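Local structure of succinate-semialdehyde dehydrogenase (Streptococcus pyogenes MGAS1882, 4OGD) at residues I356-I361 with A381-Y386; G231-F236 with S266-V271. The protein probably oxidises succinic semialdehyde to succinate with NADP+ as cofactor, as a member of the aldehyde dehydrogenase family. All coordinates share one frame; numbering follows the deposited sequence.

Interaction 1: residues I356-I361 with A381-Y386; sequences IYYQEI and ANDSNY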
ATOM      1  N   ILE A 356     -30.059   7.186   2.060  1.00 13.14           N
ATOM      2  CA  ILE A 356     -29.704   6.889   0.672  1.00 11.10           C
ATOM      3  C   ILE A 356     -28.892   8.027   0.004  1.00 11.79           C
ATOM      4  O   ILE A 356     -28.185   7.801  -0.981  1.00 12.39           O
ATOM      5  CB  ILE A 356     -30.970   6.456  -0.133  1.00 10.48           C
ATOM      6  CG1 ILE A 356     -31.536   5.157   0.456  1.00 13.87           C
ATOM      7  CG2 ILE A 356     -30.673   6.260  -1.613  1.00 13.28           C
ATOM      8  CD1 ILE A 356     -30.536   3.987   0.463  1.00 12.59           C
ATOM      9  N   TYR A 357     -28.944   9.236   0.567  1.00 11.58           N
ATOM     10  CA  TYR A 357     -28.111  10.344   0.088  1.00 11.44           C
ATOM     11  C   TYR A 357     -26.644   9.931   0.006  1.00 11.25           C
ATOM     12  O   TYR A 357     -25.917  10.380  -0.881  1.00 10.81           O
ATOM     13  CB  TYR A 357     -28.245  11.552   1.029  1.00 11.27           C
ATOM     14  CG  TYR A 357     -27.700  12.868   0.492  1.00 12.12           C
ATOM     15  CD1 TYR A 357     -26.352  13.196   0.617  1.00 12.59           C
ATOM     16  CD2 TYR A 357     -28.544  13.794  -0.106  1.00 10.99           C
ATOM     17  CE1 TYR A 357     -25.860  14.410   0.142  1.00 12.11           C
ATOM     18  CE2 TYR A 357     -28.062  15.007  -0.580  1.00 11.27           C
ATOM     19  CZ  TYR A 357     -26.721  15.307  -0.458  1.00 11.57           C
ATOM     20  OH  TYR A 357     -26.269  16.525  -0.938  1.00 11.23           O
ATOM     21  N   TYR A 358     -26.224   9.053   0.915  1.00 10.47           N
ATOM     22  CA  TYR A 358     -24.817   8.679   1.040  1.00  9.81           C
ATOM     23  C   TYR A 358     -24.529   7.201   0.772  1.00 10.68           C
ATOM     24  O   TYR A 358     -23.400   6.756   0.973  1.00 11.69           O
ATOM     25  CB  TYR A 358     -24.294   9.036   2.441  1.00 10.38           C
ATOM     26  CG  TYR A 358     -24.273  10.520   2.728  1.00  9.38           C
ATOM     27  CD1 TYR A 358     -23.315  11.342   2.149  1.00 10.42           C
ATOM     28  CD2 TYR A 358     -25.206  11.097   3.583  1.00 11.82           C
ATOM     29  CE1 TYR A 358     -23.293  12.704   2.408  1.00 10.63           C
ATOM     30  CE2 TYR A 358     -25.190  12.453   3.847  1.00 11.01           C
ATOM     31  CZ  TYR A 358     -24.228  13.248   3.265  1.00 10.37           C
ATOM     32  OH  TYR A 358     -24.212  14.598   3.522  1.00 13.54           O
ATOM     33  N   GLN A 359     -25.527   6.441   0.324  1.00  9.77           N
ATOM     34  CA  GLN A 359     -25.353   4.996   0.119  1.00  9.84           C
ATOM     35  C   GLN A 359     -25.221   4.622  -1.343  1.00 10.61           C
ATOM     36  O   GLN A 359     -25.920   5.170  -2.190  1.00 13.67           O
ATOM     37  CB  GLN A 359     -26.545   4.221   0.686  1.00 14.00           C
ATOM     38  CG  GLN A 359     -26.612   4.176   2.191  1.00 14.92           C
ATOM     39  CD  GLN A 359     -27.628   3.168   2.698  1.00 18.28           C
ATOM     40  OE1 GLN A 359     -27.983   2.204   2.003  1.00 18.37           O
ATOM     41  NE2 GLN A 359     -28.107   3.385   3.916  1.00 19.16           N
ATOM     42  N   GLU A 360     -24.344   3.664  -1.634  1.00 11.01           N
ATOM     43  CA  GLU A 360     -24.239   3.105  -2.981  1.00 10.88           C
ATOM     44  C   GLU A 360     -25.367   2.112  -3.231  1.00  9.77           C
ATOM     45  O   GLU A 360     -25.551   1.172  -2.453  1.00 10.16           O
ATOM     46  CB  GLU A 360     -22.891   2.392  -3.145  1.00  9.98           C
ATOM     47  CG  GLU A 360     -22.756   1.615  -4.445  1.00 10.23           C
ATOM     48  CD  GLU A 360     -21.434   0.881  -4.549  1.00 12.05           C
ATOM     49  OE1 GLU A 360     -20.958   0.369  -3.514  1.00 12.81           O
ATOM     50  OE2 GLU A 360     -20.866   0.828  -5.663  1.00  9.68           O
ATOM     51  N   ILE A 361     -26.123   2.321  -4.310  1.00  9.88           N
ATOM     52  CA  ILE A 361     -27.145   1.367  -4.737  1.00 10.02           C
ATOM     53  C   ILE A 361     -26.618   0.555  -5.920  1.00  9.53           C
ATOM     54  O   ILE A 361     -26.397   1.096  -7.014  1.00  9.52           O
ATOM     55  CB  ILE A 361     -28.451   2.068  -5.149  1.00  9.22           C
ATOM     56  CG1 ILE A 361     -29.013   2.905  -3.998  1.00 11.62           C
ATOM     57  CG2 ILE A 361     -29.490   1.029  -5.561  1.00  9.98           C
ATOM     58  CD1 ILE A 361     -30.295   3.646  -4.362  1.00 11.77           C
ATOM     59  N   ALA A 381     -20.600  16.650  -4.981  1.00  9.81           N
ATOM     60  CA  ALA A 381     -19.786  15.561  -5.512  1.00  8.74           C
ATOM     61  C   ALA A 381     -18.793  15.034  -4.474  1.00  8.26           C
ATOM     62  O   ALA A 381     -18.595  13.816  -4.352  1.00  8.74           O
ATOM     63  CB  ALA A 381     -19.056  16.011  -6.783  1.00  8.59           C
ATOM     64  N   ASN A 382     -18.195  15.951  -3.710  1.00  7.72           N
ATOM     65  CA  ASN A 382     -17.154  15.581  -2.752  1.00  8.35           C
ATOM     66  C   ASN A 382     -17.691  15.226  -1.377  1.00 10.03           C
ATOM     67  O   ASN A 382     -16.945  14.710  -0.540  1.00  8.29           O
ATOM     68  CB  ASN A 382     -16.106  16.691  -2.635  1.00  9.48           C
ATOM     69  CG  ASN A 382     -15.280  16.831  -3.889  1.00  7.42           C
ATOM     70  OD1 ASN A 382     -15.220  15.907  -4.696  1.00  9.36           O
ATOM     71  ND2 ASN A 382     -14.624  17.981  -4.059  1.00  8.67           N
ATOM     72  N   ASP A 383     -18.972  15.516  -1.140  1.00  9.29           N
ATOM     73  CA  ASP A 383     -19.604  15.132   0.116  1.00  9.20           C
ATOM     74  C   ASP A 383     -20.015  13.672   0.008  1.00  9.61           C
ATOM     75  O   ASP A 383     -21.192  13.346  -0.149  1.00  9.66           O
ATOM     76  CB  ASP A 383     -20.807  16.027   0.428  1.00  8.71           C
ATOM     77  CG  ASP A 383     -21.434  15.723   1.777  1.00 10.25           C
ATOM     78  OD1 ASP A 383     -20.715  15.233   2.677  1.00 11.16           O
ATOM     79  OD2 ASP A 383     -22.651  15.987   1.941  1.00 12.47           O
ATOM     80  N   SER A 384     -19.022  12.793   0.085  1.00 10.34           N
ATOM     81  CA  SER A 384     -19.236  11.373  -0.170  1.00  7.83           C
ATOM     82  C   SER A 384     -18.195  10.568   0.585  1.00  7.01           C
ATOM     83  O   SER A 384     -17.054  11.010   0.734  1.00  8.93           O
ATOM     84  CB  SER A 384     -19.094  11.101  -1.667  1.00  8.06           C
ATOM     85  OG  SER A 384     -19.321   9.731  -1.963  1.00  8.42           O
ATOM     86  N   ASN A 385     -18.597   9.400   1.077  1.00  8.10           N
ATOM     87  CA  ASN A 385     -17.661   8.452   1.661  1.00  9.63           C
ATOM     88  C   ASN A 385     -16.918   7.676   0.590  1.00  7.52           C
ATOM     89  O   ASN A 385     -15.999   6.929   0.892  1.00  7.97           O
ATOM     90  CB  ASN A 385     -18.393   7.469   2.565  1.00 12.12           C
ATOM     91  CG  ASN A 385     -18.941   8.133   3.801  1.00 14.21           C
ATOM     92  OD1 ASN A 385     -18.283   8.988   4.387  1.00 16.12           O
ATOM     93  ND2 ASN A 385     -20.152   7.755   4.196  1.00 17.48           N
ATOM     94  N   TYR A 386     -17.318   7.874  -0.660  1.00  9.12           N
ATOM     95  CA  TYR A 386     -16.695   7.198  -1.792  1.00  7.69           C
ATOM     96  C   TYR A 386     -15.915   8.182  -2.639  1.00  7.85           C
ATOM     97  O   TYR A 386     -16.091   9.394  -2.535  1.00  8.36           O
ATOM     98  CB  TYR A 386     -17.774   6.549  -2.654  1.00  9.03           C
ATOM     99  CG  TYR A 386     -18.656   5.600  -1.890  1.00  9.70           C
ATOM    100  CD1 TYR A 386     -19.846   6.030  -1.324  1.00 10.42           C
ATOM    101  CD2 TYR A 386     -18.286   4.270  -1.728  1.00 17.24           C
ATOM    102  CE1 TYR A 386     -20.656   5.158  -0.618  1.00 14.18           C
ATOM    103  CE2 TYR A 386     -19.085   3.392  -1.023  1.00 19.21           C
ATOM    104  CZ  TYR A 386     -20.271   3.843  -0.478  1.00 18.34           C
ATOM    105  OH  TYR A 386     -21.069   2.970   0.221  1.00 24.32           O
TER
HETATM  106  O   HOH W   1     -23.464  11.898  -1.557  1.00  9.67           O
HETATM  107  O   HOH W   2     -23.865  17.290  -0.048  1.00 13.21           O
HETATM  108  O   HOH W   3     -21.395   8.573   0.633  1.00 12.23           O
HETATM  109  O   HOH W   4     -21.706   5.674   2.922  1.00 18.51           O

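Interaction 2: residues G231-F236 with S266-V271; sequences GGDDAF and SKRFIV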
ATOM      1  N   GLY A 231     -16.317  -0.109  -3.674  1.00  8.69           N
ATOM      2  CA  GLY A 231     -17.471   0.440  -4.356  1.00  7.40           C
ATOM      3  C   GLY A 231     -17.311   1.918  -4.624  1.00  8.62           C
ATOM      4  O   GLY A 231     -16.305   2.532  -4.254  1.00  9.45           O
ATOM      5  N   GLY A 232     -18.319   2.498  -5.266  1.00  6.47           N
ATOM      6  CA  GLY A 232     -18.319   3.924  -5.525  1.00 10.12           C
ATOM      7  C   GLY A 232     -19.723   4.496  -5.496  1.00  9.13           C
ATOM      8  O   GLY A 232     -20.708   3.762  -5.503  1.00  8.43           O
ATOM      9  N   ASP A 233     -19.820   5.820  -5.443  1.00  7.56           N
ATOM     10  CA  ASP A 233     -21.106   6.486  -5.590  1.00  7.27           C
ATOM     11  C   ASP A 233     -20.852   7.673  -6.506  1.00  7.55           C
ATOM     12  O   ASP A 233     -21.029   8.840  -6.121  1.00  7.40           O
ATOM     13  CB  ASP A 233     -21.653   6.932  -4.225  1.00  7.87           C
ATOM     14  CG  ASP A 233     -23.155   7.122  -4.236  1.00 10.20           C
ATOM     15  OD1 ASP A 233     -23.814   6.537  -5.116  1.00  9.66           O
ATOM     16  OD2 ASP A 233     -23.682   7.842  -3.354  1.00  8.92           O
ATOM     17  N   ASP A 234     -20.407   7.357  -7.722  1.00  7.38           N
ATOM     18  CA  ASP A 234     -19.786   8.336  -8.604  1.00  8.88           C
ATOM     19  C   ASP A 234     -20.726   9.464  -8.990  1.00  6.73           C
ATOM     20  O   ASP A 234     -21.884   9.232  -9.346  1.00  8.04           O
ATOM     21  CB  ASP A 234     -19.270   7.666  -9.881  1.00  7.58           C
ATOM     22  CG  ASP A 234     -18.110   6.714  -9.631  1.00  7.75           C
ATOM     23  OD1 ASP A 234     -17.589   6.636  -8.493  1.00  8.85           O
ATOM     24  OD2 ASP A 234     -17.698   6.058 -10.607  1.00  7.46           O
ATOM     25  N   ALA A 235     -20.212  10.686  -8.933  1.00  7.65           N
ATOM     26  CA  ALA A 235     -20.979  11.845  -9.378  1.00  7.97           C
ATOM     27  C   ALA A 235     -20.766  12.090 -10.876  1.00  8.18           C
ATOM     28  O   ALA A 235     -19.627  12.211 -11.344  1.00  8.73           O
ATOM     29  CB  ALA A 235     -20.588  13.066  -8.579  1.00  8.31           C
ATOM     30  N   PHE A 236     -21.877  12.167 -11.609  1.00  8.08           N
ATOM     31  CA  PHE A 236     -21.905  12.478 -13.032  1.00  8.32           C
ATOM     32  C   PHE A 236     -22.433  13.911 -13.063  1.00  8.84           C
ATOM     33  O   PHE A 236     -23.624  14.141 -12.843  1.00  9.40           O
ATOM     34  CB  PHE A 236     -22.859  11.476 -13.712  1.00  7.61           C
ATOM     35  CG  PHE A 236     -22.958  11.584 -15.227  1.00  7.59           C
ATOM     36  CD1 PHE A 236     -23.518  12.698 -15.837  1.00 10.64           C
ATOM     37  CD2 PHE A 236     -22.576  10.510 -16.032  1.00  9.36           C
ATOM     38  CE1 PHE A 236     -23.648  12.769 -17.228  1.00 10.15           C
ATOM     39  CE2 PHE A 236     -22.702  10.564 -17.419  1.00  9.72           C
ATOM     40  CZ  PHE A 236     -23.238  11.689 -18.022  1.00  9.72           C
ATOM     41  N   SER A 266     -22.692   5.418 -12.910  1.00  7.57           N
ATOM     42  CA  SER A 266     -22.943   6.841 -12.691  1.00  7.87           C
ATOM     43  C   SER A 266     -24.112   7.024 -11.727  1.00  9.41           C
ATOM     44  O   SER A 266     -25.237   7.288 -12.147  1.00  8.84           O
ATOM     45  CB  SER A 266     -23.219   7.525 -14.029  1.00  7.18           C
ATOM     46  OG  SER A 266     -22.084   7.393 -14.878  1.00  9.88           O
ATOM     47  N   LYS A 267     -23.837   6.891 -10.432  1.00  7.94           N
ATOM     48  CA  LYS A 267     -24.903   6.707  -9.452  1.00  8.00           C
ATOM     49  C   LYS A 267     -25.553   7.997  -8.975  1.00  7.91           C
ATOM     50  O   LYS A 267     -26.725   7.997  -8.603  1.00 10.09           O
ATOM     51  CB  LYS A 267     -24.413   5.879  -8.258  1.00  7.53           C
ATOM     52  CG  LYS A 267     -23.834   4.542  -8.666  1.00  6.78           C
ATOM     53  CD  LYS A 267     -23.858   3.544  -7.517  1.00  7.77           C
ATOM     54  CE  LYS A 267     -23.255   2.190  -7.943  1.00  7.74           C
ATOM     55  NZ  LYS A 267     -21.754   2.153  -7.769  1.00  8.76           N
ATOM     56  N   ARG A 268     -24.801   9.089  -8.969  1.00  7.65           N
ATOM     57  CA  ARG A 268     -25.369  10.381  -8.564  1.00  7.35           C
ATOM     58  C   ARG A 268     -25.261  11.374  -9.703  1.00  8.70           C
ATOM     59  O   ARG A 268     -24.186  11.905  -9.967  1.00  9.11           O
ATOM     60  CB  ARG A 268     -24.658  10.947  -7.320  1.00  8.19           C
ATOM     61  CG  ARG A 268     -24.765  10.086  -6.057  1.00  8.30           C
ATOM     62  CD  ARG A 268     -24.057  10.761  -4.866  1.00  8.24           C
ATOM     63  NE  ARG A 268     -22.614  10.803  -5.089  1.00  6.64           N
ATOM     64  CZ  ARG A 268     -21.823  11.810  -4.739  1.00  9.08           C
ATOM     65  NH1 ARG A 268     -22.319  12.880  -4.124  1.00  9.16           N
ATOM     66  NH2 ARG A 268     -20.530  11.747  -5.012  1.00  6.75           N
ATOM     67  N   PHE A 269     -26.374  11.630 -10.379  1.00  7.77           N
ATOM     68  CA  PHE A 269     -26.392  12.665 -11.391  1.00  9.15           C
ATOM     69  C   PHE A 269     -26.557  14.000 -10.698  1.00  9.19           C
ATOM     70  O   PHE A 269     -27.505  14.191  -9.946  1.00 10.74           O
ATOM     71  CB  PHE A 269     -27.542  12.438 -12.369  1.00  8.28           C
ATOM     72  CG  PHE A 269     -27.334  11.258 -13.277  1.00  9.61           C
ATOM     73  CD1 PHE A 269     -26.410  11.324 -14.314  1.00  8.86           C
ATOM     74  CD2 PHE A 269     -28.056  10.085 -13.095  1.00  9.64           C
ATOM     75  CE1 PHE A 269     -26.212  10.239 -15.167  1.00  9.22           C
ATOM     76  CE2 PHE A 269     -27.856   8.985 -13.948  1.00  9.42           C
ATOM     77  CZ  PHE A 269     -26.935   9.069 -14.981  1.00  9.33           C
ATOM     78  N   ILE A 270     -25.626  14.913 -10.931  1.00  8.50           N
ATOM     79  CA  ILE A 270     -25.693  16.223 -10.300  1.00  8.85           C
ATOM     80  C   ILE A 270     -26.019  17.260 -11.375  1.00  9.06           C
ATOM     81  O   ILE A 270     -25.264  17.427 -12.329  1.00  9.98           O
ATOM     82  CB  ILE A 270     -24.378  16.527  -9.575  1.00  7.58           C
ATOM     83  CG1 ILE A 270     -24.142  15.464  -8.491  1.00  8.75           C
ATOM     84  CG2 ILE A 270     -24.414  17.902  -8.943  1.00 10.10           C
ATOM     85  CD1 ILE A 270     -22.870  15.685  -7.688  1.00 11.62           C
ATOM     86  N   VAL A 271     -27.165  17.922 -11.231  1.00  9.86           N
ATOM     87  CA  VAL A 271     -27.698  18.776 -12.289  1.00  8.42           C
ATOM     88  C   VAL A 271     -28.068  20.156 -11.746  1.00 10.01           C
ATOM     89  O   VAL A 271     -28.572  20.283 -10.630  1.00 11.14           O
ATOM     90  CB  VAL A 271     -28.906  18.098 -12.983  1.00 13.52           C
ATOM     91  CG1 VAL A 271     -30.058  17.921 -12.021  1.00 14.59           C
ATOM     92  CG2 VAL A 271     -29.353  18.895 -14.184  1.00 12.65           C
TER
HETATM   93  O   HOH W   5     -20.321   4.557  -8.689  1.00  7.30           O

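Interaction 1: residues I356-I361 with A381-Y386
Asp383 holds CG anti to its backbone N (chi1 -176°), while Tyr358 sets its CG anti to the carbonyl carbon (chi1 -65°), and these two settings start the side chains toward each other across the gap. Tyr358 OH donates to Asp383 OD2 over 2.6 Å, reaching the syn side of the oxygen from 26° out of the carboxylate plane. Asp383 OD2 has a second donor, a water 2.7 Å from it that also bonds Tyr357 OH, so one carboxylate oxygen gathers both phenols, Tyr357 through the water. The tyrosines pack against each other as well, with Tyr357 CD1 lying 3.3 Å above the centre of the Tyr358 ring plane. At the edge of the Tyr358 ring, CE1 comes 3.4 Å from Asp383 O.

Further along, water does most of the polar work. One molecule donates to both Tyr357 O and Asp383 O; two more donate to Tyr358 O and accept from Asn385, one from its backbone N and the other from ND2. Tyr386 closes this end, its CE1 edge 3.6 Å from Tyr358 O and its OH 3.9 Å from Glu360 CB. Tyr386 N donates to Ser384 OG at 3.0 Å, an ST turn that fixes the backbone from which the Tyr386 side chain springs.

Glu360 and Ile361 open the Glu-Ile-Phe-Gly-Pro motif familiar in aldehyde dehydrogenases. The contact lies near the surface, joining the loop before strand 365-371 to the end of helix 374-382, with Tyr369 meeting Tyr357 edge-to-face and Ile356 packing on helix 308-323.

Interaction 2: residues G231-F236 with S266-V271
Ala235 and Phe236 pair in parallel with Arg268 and Phe269, and the backbone bonds run from Arg268 N to Asp234 O (2.9 Å), Phe236 N to Arg268 O (2.8 Å) and Ile270 N to Phe236 O (2.9 Å). On one face of the sheet, Arg268 bends at chi3 (-67°) and brings NE to Asp233 O, 2.7 Å away and almost within the guanidinium plane; NH2 adds a weak bond to the same oxygen. Asp233 OD2 stands 3.6 Å from Arg268 NE but well out of that plane, a salt bridge of charges alone. Ala235 CB lies over a face of the guanidinium and touches Ile270 CD1 at 3.6 Å. On the other face, the edge of Phe269 turns toward the face of Phe236, planes 62° apart, with Phe269 CE1 3.5 Å from Phe236 CG.

Before the strands, Lys267 bends at chi4 and its NZ donates to Gly232 O from above the carbonyl plane, while a water links NZ to Asp234 N; the salt-bridge partner of Lys267 is Glu360. The segment 231-236 begins with the two glycines of the family's Glu-Leu-Gly-Gly motif. The strands belong to a beta-alpha-beta unit, with helix 244-256 packing on the phenylalanines, helix 374-382 on Ala235 and Ile270, and strands 391-393 and 365-371 flanking the pair.

Interaction 2 is buried in the seven-stranded sheet, whereas interaction 1 sits near the surface, centred about 8 Å away. Interaction 1 relies largely on waters and phenol hydroxyls bridging two loops; interaction 2 on a backbone ladder, aromatic packing, one loosely paired Asp-Arg and a lysine whose partner lies in interaction 1. They meet directly: Glu360 OE2 forms a salt bridge with Lys267 NZ at 2.6 Å, Ala381 O lies 2.9 Å from Arg268 NH2 in a probable hydrogen bond, and Tyr386 CB packs against Asp233 N. Helix 374-382 is common ground: it ends just before Asp383, and its Ala381 side chain lies on strands 235-238 and 268-272.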